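Local coordinates for type IV secretion protein Dot (Legionella pneumophila, PDB 6KS5) that acts as a deubiquitinase and regulates the association of polyubiquitin with the Legionella-containing phagosome, at residues H32-Y37 against K230-P235; E63-F68 against E332-I337; T111-N116 against L208-L213; A121-G126 against N199-E204; F154-E159 against P216-S221. All blocks are in the same frame, centred on the assembly; numbering follows the deposited sequence.

Interaction 1 (H32-Y37 against K230-P235)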
# COMPACT_ATOMS: atom_id res chain seq x y z
N HIS A 32 3.38 -3.11 -7.17
CA HIS A 32 3.82 -3.74 -8.40
C HIS A 32 3.40 -2.91 -9.61
O HIS A 32 4.19 -2.75 -10.55
CB HIS A 32 3.26 -5.16 -8.49
CG HIS A 32 3.74 -6.08 -7.41
ND1 HIS A 32 3.08 -7.24 -7.07
CD2 HIS A 32 4.82 -6.00 -6.59
CE1 HIS A 32 3.73 -7.84 -6.09
NE2 HIS A 32 4.79 -7.11 -5.78
N ASN A 33 2.19 -2.35 -9.59
CA ASN A 33 1.76 -1.43 -10.64
C ASN A 33 2.67 -0.21 -10.71
O ASN A 33 3.11 0.19 -11.79
CB ASN A 33 0.31 -0.99 -10.41
CG ASN A 33 -0.71 -1.98 -10.92
OD1 ASN A 33 -1.40 -1.72 -11.90
ND2 ASN A 33 -0.82 -3.12 -10.25
N PHE A 34 2.94 0.41 -9.56
CA PHE A 34 3.85 1.55 -9.54
C PHE A 34 5.25 1.15 -9.94
O PHE A 34 5.97 1.93 -10.59
CB PHE A 34 3.86 2.19 -8.15
CG PHE A 34 4.64 3.48 -8.09
CD1 PHE A 34 4.38 4.49 -8.99
CD2 PHE A 34 5.62 3.66 -7.12
CE1 PHE A 34 5.09 5.68 -8.94
CE2 PHE A 34 6.33 4.85 -7.07
CZ PHE A 34 6.07 5.86 -7.97
N ALA A 35 5.67 -0.07 -9.59
CA ALA A 35 7.01 -0.53 -9.93
C ALA A 35 7.18 -0.61 -11.44
O ALA A 35 8.07 0.04 -12.01
CB ALA A 35 7.28 -1.89 -9.28
N LEU A 36 6.33 -1.39 -12.12
CA LEU A 36 6.51 -1.56 -13.55
C LEU A 36 6.20 -0.28 -14.32
O LEU A 36 6.69 -0.11 -15.44
CB LEU A 36 5.68 -2.73 -14.07
CG LEU A 36 4.25 -3.01 -13.61
CD1 LEU A 36 3.27 -1.93 -14.06
CD2 LEU A 36 3.80 -4.40 -14.06
N TYR A 37 5.43 0.64 -13.73
CA TYR A 37 5.29 1.97 -14.32
C TYR A 37 6.61 2.72 -14.31
O TYR A 37 6.92 3.46 -15.25
CB TYR A 37 4.22 2.77 -13.58
CG TYR A 37 4.23 4.25 -13.92
CD1 TYR A 37 3.67 4.71 -15.10
CD2 TYR A 37 4.82 5.18 -13.07
CE1 TYR A 37 3.67 6.06 -15.42
CE2 TYR A 37 4.83 6.53 -13.38
CZ TYR A 37 4.26 6.96 -14.55
OH TYR A 37 4.26 8.31 -14.87
N LYS A 230 0.53 12.01 -3.75
CA LYS A 230 0.64 13.46 -3.56
C LYS A 230 1.96 13.84 -2.91
O LYS A 230 2.50 14.91 -3.21
CB LYS A 230 -0.54 13.98 -2.73
N VAL A 231 2.50 12.98 -2.04
CA VAL A 231 3.74 13.32 -1.35
C VAL A 231 4.94 13.25 -2.28
O VAL A 231 6.00 13.81 -1.95
CB VAL A 231 3.94 12.40 -0.14
CG1 VAL A 231 4.64 11.11 -0.56
CG2 VAL A 231 4.74 13.11 0.93
N ILE A 232 4.82 12.59 -3.43
CA ILE A 232 5.90 12.55 -4.41
C ILE A 232 5.50 13.20 -5.73
O ILE A 232 6.23 13.10 -6.71
CB ILE A 232 6.40 11.11 -4.63
CG1 ILE A 232 5.23 10.18 -4.97
CG2 ILE A 232 7.17 10.61 -3.41
CD1 ILE A 232 5.68 8.90 -5.68
N ASN A 233 4.35 13.88 -5.76
CA ASN A 233 3.92 14.66 -6.93
C ASN A 233 3.81 13.79 -8.18
O ASN A 233 4.24 14.18 -9.27
CB ASN A 233 4.85 15.85 -7.17
CG ASN A 233 4.12 17.19 -7.09
OD1 ASN A 233 2.92 17.25 -6.82
ND2 ASN A 233 4.86 18.27 -7.32
N GLN A 234 3.21 12.61 -8.03
CA GLN A 234 3.02 11.69 -9.15
C GLN A 234 1.55 11.67 -9.55
O GLN A 234 0.73 11.09 -8.83
CB GLN A 234 3.50 10.29 -8.79
CG GLN A 234 3.14 9.21 -9.81
CD GLN A 234 3.85 9.38 -11.14
OE1 GLN A 234 5.00 8.95 -11.30
NE2 GLN A 234 3.18 10.01 -12.10
N PRO A 235 1.17 12.28 -10.68
CA PRO A 235 -0.22 12.20 -11.13
C PRO A 235 -0.65 10.76 -11.35
O PRO A 235 0.13 9.92 -11.81
CB PRO A 235 -0.22 13.00 -12.44
CG PRO A 235 0.94 13.91 -12.32
CD PRO A 235 1.98 13.15 -11.55

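Interaction 2 (E63-F68 against E332-I337)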
# COMPACT_ATOMS: atom_id res chain seq x y z
N GLU A 63 14.95 -4.34 4.79
CA GLU A 63 16.30 -4.43 5.32
C GLU A 63 16.91 -5.81 5.10
O GLU A 63 18.14 -5.93 5.10
CB GLU A 63 16.29 -4.06 6.81
CG GLU A 63 15.93 -2.60 7.05
CD GLU A 63 15.96 -2.23 8.51
OE1 GLU A 63 15.53 -1.10 8.85
OE2 GLU A 63 16.42 -3.06 9.32
N GLN A 64 16.09 -6.84 4.89
CA GLN A 64 16.63 -8.14 4.55
C GLN A 64 17.08 -8.21 3.09
O GLN A 64 18.03 -8.93 2.77
CB GLN A 64 15.60 -9.24 4.83
CG GLN A 64 15.30 -9.43 6.30
CD GLN A 64 14.38 -10.59 6.55
OE1 GLN A 64 13.38 -10.46 7.27
NE2 GLN A 64 14.69 -11.74 5.96
N LEU A 65 16.42 -7.47 2.20
CA LEU A 65 16.80 -7.44 0.80
C LEU A 65 17.95 -6.48 0.51
O LEU A 65 18.49 -6.50 -0.60
CB LEU A 65 15.61 -7.07 -0.08
CG LEU A 65 14.46 -8.07 -0.22
CD1 LEU A 65 13.16 -7.35 -0.55
CD2 LEU A 65 14.77 -9.13 -1.27
N PHE A 66 18.34 -5.65 1.48
CA PHE A 66 19.41 -4.69 1.25
C PHE A 66 20.77 -5.35 1.05
O PHE A 66 21.69 -4.71 0.54
CB PHE A 66 19.49 -3.70 2.41
CG PHE A 66 18.45 -2.61 2.36
CD1 PHE A 66 17.85 -2.27 1.16
CD2 PHE A 66 18.08 -1.94 3.51
CE1 PHE A 66 16.89 -1.28 1.10
CE2 PHE A 66 17.12 -0.94 3.46
CZ PHE A 66 16.53 -0.61 2.26
N GLU A 67 20.92 -6.61 1.46
CA GLU A 67 22.19 -7.29 1.27
C GLU A 67 22.36 -7.89 -0.12
O GLU A 67 23.44 -8.39 -0.43
CB GLU A 67 22.37 -8.37 2.34
CG GLU A 67 21.49 -9.59 2.18
CD GLU A 67 21.95 -10.75 3.05
OE1 GLU A 67 22.47 -11.74 2.50
OE2 GLU A 67 21.80 -10.65 4.29
N PHE A 68 21.32 -7.84 -0.96
CA PHE A 68 21.44 -8.27 -2.35
C PHE A 68 21.35 -7.13 -3.35
O PHE A 68 21.85 -7.27 -4.47
CB PHE A 68 20.36 -9.31 -2.68
CG PHE A 68 20.22 -10.38 -1.64
CD1 PHE A 68 21.17 -11.39 -1.53
CD2 PHE A 68 19.14 -10.39 -0.78
CE1 PHE A 68 21.04 -12.37 -0.57
CE2 PHE A 68 19.00 -11.37 0.18
CZ PHE A 68 19.96 -12.36 0.29
N GLU A 332 16.07 -17.19 -0.06
CA GLU A 332 16.87 -18.38 -0.33
C GLU A 332 17.29 -18.43 -1.79
O GLU A 332 18.40 -18.86 -2.11
CB GLU A 332 16.11 -19.65 0.07
CG GLU A 332 14.89 -19.97 -0.77
CD GLU A 332 14.73 -21.44 -1.02
OE1 GLU A 332 14.81 -21.85 -2.21
OE2 GLU A 332 14.54 -22.19 -0.03
N SER A 333 16.43 -18.01 -2.70
CA SER A 333 16.78 -18.03 -4.11
C SER A 333 17.72 -16.89 -4.50
O SER A 333 18.44 -17.01 -5.50
CB SER A 333 15.51 -17.96 -4.97
OG SER A 333 14.70 -19.11 -4.78
N LEU A 334 17.74 -15.81 -3.72
CA LEU A 334 18.66 -14.72 -3.99
C LEU A 334 20.06 -15.01 -3.47
O LEU A 334 21.03 -14.42 -3.97
CB LEU A 334 18.13 -13.41 -3.38
CG LEU A 334 16.83 -12.86 -3.98
CD1 LEU A 334 16.71 -11.37 -3.72
CD2 LEU A 334 16.76 -13.15 -5.47
N SER A 335 20.20 -15.91 -2.49
CA SER A 335 21.52 -16.25 -1.97
C SER A 335 22.36 -17.08 -2.94
O SER A 335 23.57 -17.20 -2.73
CB SER A 335 21.38 -17.00 -0.64
OG SER A 335 20.33 -16.47 0.16
N GLU A 336 21.74 -17.63 -3.99
CA GLU A 336 22.50 -18.40 -4.97
C GLU A 336 23.55 -17.55 -5.68
O GLU A 336 24.53 -18.10 -6.19
CB GLU A 336 21.54 -19.04 -5.99
N ILE A 337 23.36 -16.24 -5.73
CA ILE A 337 24.33 -15.33 -6.33
C ILE A 337 25.64 -15.37 -5.56
O ILE A 337 25.64 -15.31 -4.33
CB ILE A 337 23.76 -13.92 -6.37

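Interaction 3 (T111-N116 against L208-L213)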
# COMPACT_ATOMS: atom_id res chain seq x y z
N THR A 111 7.94 5.82 5.61
CA THR A 111 9.03 6.62 6.17
C THR A 111 9.12 8.00 5.52
O THR A 111 9.77 8.88 6.08
CB THR A 111 10.38 5.93 6.02
OG1 THR A 111 10.88 6.14 4.69
CG2 THR A 111 10.28 4.45 6.31
N GLN A 112 8.48 8.20 4.37
CA GLN A 112 8.49 9.51 3.75
C GLN A 112 7.33 10.39 4.18
O GLN A 112 7.33 11.59 3.89
CB GLN A 112 8.49 9.37 2.22
N LEU A 113 6.34 9.83 4.88
CA LEU A 113 5.19 10.61 5.33
C LEU A 113 4.94 10.42 6.82
O LEU A 113 3.80 10.39 7.28
CB LEU A 113 3.94 10.30 4.52
CG LEU A 113 3.57 8.86 4.12
CD1 LEU A 113 3.07 8.04 5.30
CD2 LEU A 113 2.55 8.87 2.98
N VAL A 114 6.01 10.29 7.61
CA VAL A 114 5.88 10.23 9.05
C VAL A 114 6.44 11.47 9.74
O VAL A 114 5.90 11.89 10.77
CB VAL A 114 6.52 8.94 9.62
CG1 VAL A 114 8.03 8.96 9.44
CG2 VAL A 114 6.14 8.75 11.09
N ASN A 115 7.50 12.07 9.20
CA ASN A 115 7.97 13.38 9.62
C ASN A 115 7.48 14.50 8.70
O ASN A 115 8.04 15.60 8.73
CB ASN A 115 9.49 13.40 9.71
CG ASN A 115 10.07 12.07 10.16
OD1 ASN A 115 10.37 11.20 9.34
ND2 ASN A 115 10.23 11.91 11.47
N ASN A 116 6.48 14.22 7.87
CA ASN A 116 5.88 15.23 7.00
C ASN A 116 4.67 15.79 7.74
O ASN A 116 3.57 15.23 7.69
CB ASN A 116 5.50 14.63 5.65
CG ASN A 116 5.01 15.68 4.65
OD1 ASN A 116 4.59 16.78 5.02
ND2 ASN A 116 5.06 15.33 3.37
N LEU A 208 1.16 5.97 14.27
CA LEU A 208 0.58 4.63 14.27
C LEU A 208 0.06 4.25 12.89
O LEU A 208 0.18 3.10 12.45
CB LEU A 208 -0.56 4.55 15.28
CG LEU A 208 -0.25 4.34 16.76
CD1 LEU A 208 -1.53 4.52 17.54
CD2 LEU A 208 0.33 2.96 16.99
N TYR A 209 -0.52 5.22 12.19
CA TYR A 209 -1.02 4.99 10.85
C TYR A 209 0.12 4.66 9.90
O TYR A 209 0.03 3.72 9.10
CB TYR A 209 -1.77 6.23 10.39
CG TYR A 209 -2.40 6.15 9.02
CD1 TYR A 209 -3.27 5.13 8.68
CD2 TYR A 209 -2.16 7.14 8.09
CE1 TYR A 209 -3.86 5.09 7.44
CE2 TYR A 209 -2.74 7.11 6.85
CZ TYR A 209 -3.59 6.09 6.53
OH TYR A 209 -4.17 6.08 5.28
N CYS A 210 1.23 5.40 9.98
CA CYS A 210 2.33 5.12 9.08
C CYS A 210 2.97 3.78 9.42
O CYS A 210 3.44 3.07 8.53
CB CYS A 210 3.32 6.28 9.12
SG CYS A 210 2.51 7.83 8.72
N GLN A 211 2.96 3.38 10.69
CA GLN A 211 3.53 2.09 11.05
C GLN A 211 2.68 0.93 10.55
O GLN A 211 3.21 -0.17 10.32
CB GLN A 211 3.71 2.02 12.57
CG GLN A 211 4.64 3.09 13.08
CD GLN A 211 5.02 2.91 14.54
OE1 GLN A 211 4.15 2.81 15.42
NE2 GLN A 211 6.31 2.87 14.81
N HIS A 212 1.38 1.14 10.36
CA HIS A 212 0.50 0.07 9.91
C HIS A 212 0.52 -0.09 8.40
O HIS A 212 0.39 -1.22 7.91
CB HIS A 212 -0.93 0.33 10.39
CG HIS A 212 -1.85 -0.83 10.18
ND1 HIS A 212 -1.56 -2.10 10.65
CD2 HIS A 212 -3.05 -0.92 9.56
CE1 HIS A 212 -2.55 -2.92 10.33
NE2 HIS A 212 -3.46 -2.23 9.67
N LEU A 213 0.68 1.00 7.65
CA LEU A 213 0.75 0.91 6.20
C LEU A 213 1.99 0.16 5.73
O LEU A 213 2.00 -0.36 4.60
CB LEU A 213 0.75 2.30 5.57
CG LEU A 213 -0.46 3.18 5.80
CD1 LEU A 213 -0.12 4.62 5.44
CD2 LEU A 213 -1.62 2.67 4.97

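Interaction 4 (A121-G126 against N199-E204)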
# COMPACT_ATOMS: atom_id res chain seq x y z
N ALA A 121 -1.25 17.25 8.64
CA ALA A 121 -2.34 18.19 8.86
C ALA A 121 -3.33 18.19 7.70
O ALA A 121 -4.54 18.31 7.92
CB ALA A 121 -1.79 19.60 9.08
N GLU A 122 -2.85 18.06 6.47
CA GLU A 122 -3.73 18.03 5.31
C GLU A 122 -4.57 16.76 5.24
O GLU A 122 -5.52 16.71 4.45
CB GLU A 122 -2.92 18.19 4.02
N MET A 123 -4.25 15.74 6.03
CA MET A 123 -4.97 14.47 6.01
C MET A 123 -6.17 14.46 6.93
O MET A 123 -6.88 13.45 6.99
CB MET A 123 -4.03 13.32 6.38
CG MET A 123 -4.43 12.02 5.74
SD MET A 123 -3.02 10.93 5.59
CE MET A 123 -2.76 10.49 7.28
N LEU A 124 -6.41 15.54 7.66
CA LEU A 124 -7.56 15.59 8.54
C LEU A 124 -8.77 16.23 7.88
O LEU A 124 -9.91 15.93 8.28
CB LEU A 124 -7.21 16.36 9.82
CG LEU A 124 -6.11 15.73 10.66
CD1 LEU A 124 -5.27 16.81 11.30
CD2 LEU A 124 -6.71 14.81 11.71
N GLU A 125 -8.57 17.09 6.89
CA GLU A 125 -9.67 17.77 6.25
C GLU A 125 -10.16 16.97 5.05
O GLU A 125 -9.62 15.91 4.71
CB GLU A 125 -9.26 19.19 5.85
CG GLU A 125 -8.11 19.79 6.67
CD GLU A 125 -8.52 20.27 8.06
OE1 GLU A 125 -7.65 20.78 8.79
OE2 GLU A 125 -9.71 20.13 8.43
N GLY A 126 -11.21 17.47 4.40
CA GLY A 126 -11.78 16.81 3.25
C GLY A 126 -12.93 15.88 3.63
O GLY A 126 -13.06 15.43 4.76
N ASN A 199 -6.07 16.01 18.74
CA ASN A 199 -5.13 15.80 19.83
C ASN A 199 -4.58 14.38 19.82
O ASN A 199 -3.42 14.15 20.16
CB ASN A 199 -5.79 16.09 21.18
CG ASN A 199 -5.89 17.56 21.47
OD1 ASN A 199 -5.14 18.37 20.92
ND2 ASN A 199 -6.80 17.93 22.36
N TYR A 200 -5.43 13.41 19.46
CA TYR A 200 -4.95 12.04 19.32
C TYR A 200 -4.06 11.91 18.10
O TYR A 200 -3.01 11.25 18.15
CB TYR A 200 -6.12 11.07 19.23
CG TYR A 200 -5.72 9.70 18.76
CD1 TYR A 200 -4.97 8.87 19.56
CD2 TYR A 200 -6.10 9.23 17.50
CE1 TYR A 200 -4.60 7.61 19.14
CE2 TYR A 200 -5.74 7.97 17.06
CZ TYR A 200 -4.98 7.16 17.89
OH TYR A 200 -4.60 5.90 17.48
N TRP A 201 -4.44 12.57 17.00
CA TRP A 201 -3.76 12.41 15.72
C TRP A 201 -2.33 12.94 15.78
O TRP A 201 -1.38 12.23 15.45
CB TRP A 201 -4.55 13.11 14.62
CG TRP A 201 -4.07 12.78 13.26
CD1 TRP A 201 -3.44 13.61 12.38
CD2 TRP A 201 -4.19 11.52 12.60
NE1 TRP A 201 -3.16 12.94 11.22
CE2 TRP A 201 -3.61 11.65 11.33
CE3 TRP A 201 -4.74 10.29 12.96
CZ2 TRP A 201 -3.56 10.60 10.42
CZ3 TRP A 201 -4.69 9.24 12.06
CH2 TRP A 201 -4.10 9.41 10.80
N ASP A 202 -2.17 14.21 16.19
CA ASP A 202 -0.85 14.82 16.18
C ASP A 202 0.07 14.22 17.23
O ASP A 202 1.29 14.35 17.11
CB ASP A 202 -0.95 16.33 16.40
CG ASP A 202 -1.64 17.05 15.26
OD1 ASP A 202 -1.43 16.69 14.07
OD2 ASP A 202 -2.41 17.99 15.55
N ALA A 203 -0.49 13.58 18.26
CA ALA A 203 0.36 12.99 19.29
C ALA A 203 0.86 11.63 18.85
O ALA A 203 2.07 11.43 18.69
CB ALA A 203 -0.40 12.89 20.62
N GLU A 204 -0.05 10.68 18.63
CA GLU A 204 0.36 9.34 18.25
C GLU A 204 -0.47 8.70 17.16
O GLU A 204 -0.11 7.61 16.71
CB GLU A 204 0.37 8.42 19.49
CG GLU A 204 -0.85 8.57 20.38
CD GLU A 204 -1.00 7.41 21.34
OE1 GLU A 204 -0.76 6.26 20.91
OE2 GLU A 204 -1.36 7.65 22.51

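Interaction 5 (F154-E159 against P216-S221)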
# COMPACT_ATOMS: atom_id res chain seq x y z
N PHE A 154 -11.57 2.83 4.41
CA PHE A 154 -10.77 3.31 5.52
C PHE A 154 -10.23 2.17 6.39
O PHE A 154 -9.88 2.40 7.55
CB PHE A 154 -11.56 4.28 6.39
CG PHE A 154 -12.04 5.51 5.66
CD1 PHE A 154 -11.17 6.56 5.39
CD2 PHE A 154 -13.35 5.63 5.27
CE1 PHE A 154 -11.60 7.70 4.74
CE2 PHE A 154 -13.80 6.77 4.62
CZ PHE A 154 -12.92 7.80 4.36
N GLY A 155 -10.15 0.95 5.84
CA GLY A 155 -9.79 -0.19 6.67
C GLY A 155 -8.42 -0.06 7.30
O GLY A 155 -8.25 -0.33 8.49
N ALA A 156 -7.43 0.37 6.52
CA ALA A 156 -6.08 0.51 7.05
C ALA A 156 -6.04 1.57 8.15
O ALA A 156 -5.33 1.41 9.15
CB ALA A 156 -5.11 0.86 5.93
N LEU A 157 -6.79 2.66 7.98
CA LEU A 157 -6.83 3.71 8.99
C LEU A 157 -7.62 3.26 10.21
O LEU A 157 -7.26 3.59 11.35
CB LEU A 157 -7.43 4.98 8.40
CG LEU A 157 -7.57 6.18 9.34
CD1 LEU A 157 -6.33 7.04 9.26
CD2 LEU A 157 -8.81 6.99 9.00
N TYR A 158 -8.70 2.50 10.00
CA TYR A 158 -9.50 2.01 11.11
C TYR A 158 -8.75 0.96 11.93
O TYR A 158 -9.02 0.80 13.12
CB TYR A 158 -10.82 1.45 10.59
CG TYR A 158 -11.81 2.51 10.16
CD1 TYR A 158 -11.50 3.86 10.28
CD2 TYR A 158 -13.04 2.17 9.63
CE1 TYR A 158 -12.40 4.83 9.89
CE2 TYR A 158 -13.95 3.14 9.24
CZ TYR A 158 -13.61 4.47 9.37
OH TYR A 158 -14.50 5.44 8.98
N GLU A 159 -7.82 0.24 11.31
CA GLU A 159 -7.08 -0.79 12.03
C GLU A 159 -5.91 -0.19 12.82
O GLU A 159 -5.64 -0.63 13.94
CB GLU A 159 -6.57 -1.86 11.07
CG GLU A 159 -7.40 -3.12 11.11
CD GLU A 159 -6.60 -4.36 10.75
OE1 GLU A 159 -7.22 -5.44 10.63
OE2 GLU A 159 -5.37 -4.25 10.58
N PRO A 216 3.59 -5.92 6.26
CA PRO A 216 3.05 -6.71 5.15
C PRO A 216 1.61 -7.12 5.38
O PRO A 216 1.07 -7.04 6.49
CB PRO A 216 3.97 -7.94 5.11
CG PRO A 216 4.54 -8.03 6.48
CD PRO A 216 4.69 -6.62 6.95
N GLN A 217 0.97 -7.56 4.30
CA GLN A 217 -0.40 -8.05 4.27
C GLN A 217 -1.44 -6.97 4.60
O GLN A 217 -2.64 -7.27 4.63
CB GLN A 217 -0.59 -9.25 5.20
N VAL A 218 -1.03 -5.72 4.81
CA VAL A 218 -1.97 -4.62 4.98
C VAL A 218 -2.28 -4.04 3.61
O VAL A 218 -1.38 -3.56 2.91
CB VAL A 218 -1.40 -3.54 5.92
CG1 VAL A 218 -2.19 -2.24 5.79
CG2 VAL A 218 -1.39 -4.02 7.36
N LYS A 219 -3.55 -4.08 3.21
CA LYS A 219 -3.90 -3.68 1.85
C LYS A 219 -4.36 -2.23 1.77
O LYS A 219 -4.97 -1.69 2.70
CB LYS A 219 -4.98 -4.59 1.26
CG LYS A 219 -4.41 -5.71 0.40
CD LYS A 219 -3.32 -5.26 -0.61
CE LYS A 219 -3.68 -4.05 -1.50
NZ LYS A 219 -2.47 -3.36 -2.07
N LEU A 220 -4.09 -1.63 0.62
CA LEU A 220 -4.27 -0.21 0.39
C LEU A 220 -5.51 0.05 -0.45
O LEU A 220 -5.79 -0.68 -1.41
CB LEU A 220 -3.04 0.36 -0.32
CG LEU A 220 -2.07 1.24 0.46
CD1 LEU A 220 -1.45 0.46 1.61
CD2 LEU A 220 -0.99 1.77 -0.47
N SER A 221 -6.24 1.09 -0.07
CA SER A 221 -7.34 1.63 -0.86
C SER A 221 -6.87 2.90 -1.55
O SER A 221 -5.74 3.36 -1.35
CB SER A 221 -8.54 1.90 0.05
OG SER A 221 -8.20 2.87 1.02

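Interaction 1 (H32-Y37 against K230-P235)
Phe34 on helix 29-40 and Gln234, in the loop just past helix 222-231, mark the nearest backbone approach, with 10.2 Å between their CA atoms, so side chains alone close the gap. Two rings one turn apart, Phe34 and Tyr37, reach out of the helix; in each, CG stands anti to the backbone N (chi1 -173° and 167°). Gln234 meets them with a chain bent at chi2. Its OE1 comes to the ring edges near their planes, 3.2 Å from Tyr37 CE2 and 4.0 Å from Phe34 CE1, and the amide plane is 86° from the Tyr37 ring. Beside it, Ile232 CD1 packs on Phe34 CZ at 3.8 Å. The amide is held from within its own segment: Gln234 NE2 gives a hydrogen bond to Pro235 O (3.1 Å). A Schellman motif with Asn233 as C-prime residue ends helix 222-231 and turns the chain toward strand 236-239. Tyr37 OH is bonded to Pro258 O, and its ring stacks on Phe260, which sets helix 29-40 against the chain around Pro258 and Phe260, close to the sheet. The arrangement is consistent with an amide oxygen facing the weakly positive C-H rims of two buried rings, with methyl packing alongside.

Interaction 2 (E63-F68 against E332-I337)
Leu65 O accepts the backbone N-H of Phe68 (N to O 3.2 Å), and this turn near the C-terminal part of helix 61-65 brings both side chains round to Leu334. Leu334 then works with two parts. Its CB sits over the face of the Phe68 ring, 3.9 Å from the centroid and only 4° off the ring normal, a CH-pi contact almost dead centre. Its CD1 reaches past the ring to lie 3.8 Å from Leu65 CD2 and 3.9 Å from Phe68 CD2, so one methyl fills the corner between leucine and phenyl. The opposite face of the ring carries Glu67 CG, 3.6 Å above the plane, and the phenyl is thus sandwiched between a neighbour's methylene and the leucine across the contact. Phe68 gets there with CG anti to its carbonyl carbon (chi1 -46°). This is a helix-end to helix-end junction: beyond helix 326-334 the chain makes a type I beta turn, Leu334 to Ile337, the last modelled residue, and the turn hydrogen bond from Ile337 N to Leu334 O is weak. Leu65 also packs on Phe327 and Leu330 of that helix and on Phe103 of helix 95-112, which puts it on the inner side of the junction. Toward the surface, Ser335 OG stands 4.1 Å from Phe68 CZ; the hydroxyl is hydrogen-bonded to Ile331 O, four residues earlier.

Interaction 3 (T111-N116 against L208-L213)
Cys210 points from helix 193-214 toward the bend that follows helix 95-112, and Leu113 and Val114 close round its short side chain. The sulfur is set with chi1 at -57°, SG anti to the carbonyl carbon, which turns it toward Leu113. There it meets that residue twice: Leu113 O lies 3.2 Å from Cys210 SG, and Leu113 CD1 lies 3.5 Å from it. The leucine does not leave its backbone aimed at the helix; chi1 of 41° holds CG between the backbone N and the carbonyl carbon and swings the CD1 branch back to the thiol. Val114 meets both atoms of the cysteine side chain: its CA is 4.2 Å from Cys210 SG and its CB 4.2 Å from Cys210 CB. This happens at the nearest backbone approach, 6.2 Å between the CA atoms of Val114 and Cys210.

The connection between helices 95-112 and 117-122 is thereby laid on the long helix 193-214. Asn116 closes it as N-cap, with OD1 bonded to Val119 N. The contact mixes apolar packing with a sulfur lying beside a peptide oxygen: a buried sulfur is set between a leucine methyl, a valine CA and the oxygen of Leu113, which has a weak hydrogen bond from Tyr206 OH.

Interaction 4 (A121-G126 against N199-E204)
Leu124 and Trp201 bring the two backbones nearest, 8.7 Å between CA atoms, where the loop after helix 117-122 runs past helix 193-214 at a wider, pi-type turn spanning 201-204. The indole fills most of that gap. With chi1 at -169° its CG is anti to the backbone N, and the bicycle reaches out toward the loop, where two consecutive residues receive it differently. Leu124 takes the face: CD2 stands over the five-membered ring, 3.8 Å from its centroid and 25° off the normal, and the same methyl is 3.5 Å from Trp201 CD1. The leucine side chain and the indole run antiparallel alongside one another, so CG and CD1 of the leucine also lie along the pyrrole end. Met123 takes the edge. Its thioether chain bends at chi3 (71°) and lies roughly perpendicular to the indole, delivering CE in the plane of the ring beside CZ2, at 3.2 Å.

An aromatic side chain of the long helix is here received at the turn between helices 117-122 and 130-140; Val130 of the latter helix touches both Leu124 and Trp201. The polar atom of the indole is satisfied in the same place, NE1 being hydrogen-bonded to Lys120 O, within helix 117-122. The same lysine gives its NZ to Asp202 O, while Asp202 OD2 forms a salt bridge with Lys198 along its own helix.

Interaction 5 (F154-E159 against P216-S221)
Ala156 rests against the side chain of Val218 and the carbonyl oxygen of Lys219, where the start of helix 155-160 meets the extended linker joining helix 193-214 to helix 222-231. Phe154 holds the N-cap position of the short helix: its O takes the amide of Tyr158 (N to O 2.7 Å), and its CB lies over the centre of the Tyr158 ring, 3.6 Å above the plane. Gly155 begins the helix and accepts, through its O, the N-H of Glu159. Ala156 then makes the contact. Its methyl points at the linker and is small enough to let the chains come within 6.9 Å, measured between the CA atoms of Ala156 and Val218. Leu157 looks the other way, onto Trp201 and Tyr209 of helix 193-214. Tyr158 also belongs to the far side, its hydroxyl bonded to Ala133 O of helix 130-140. Glu159 returns toward the linker and has a weak, long ion pair with Lys150.

On the linker, Val218 turns its side chain to the helix, and Ser221, the N-cap of helix 222-231, ties its OG to Glu153 O just before Phe154. The Lys219 chain leads away, and NZ bonds to Asp27 O. What faces Ala156 is therefore a methyl and a peptide oxygen: CB lies 4.3 Å from Val218 CG1 and 4.1 Å from Lys219 O.

Overall arrangement
From the N terminus, helix 29-40 opens interaction 1, which closes some 190 residues later just after helix 222-231. Interaction 2 starts inside that loop, at helix 61-65, and closes at the C-terminal helix 326-334, so the two cross. Interaction 3, from the end of helix 95-112 to helix 193-214, nests inside both. Interaction 4 nests in turn inside interaction 3 and uses the same long helix. Interaction 5 crosses both 3 and 4, but lies within the loops of 1 and 2. Interactions 3, 4 and 5 touch one another round helix 193-214, and interaction 1 touches interaction 3 through Val231 and Asn116. Interaction 2 stands apart, about 38 Å from interaction 4 between centres.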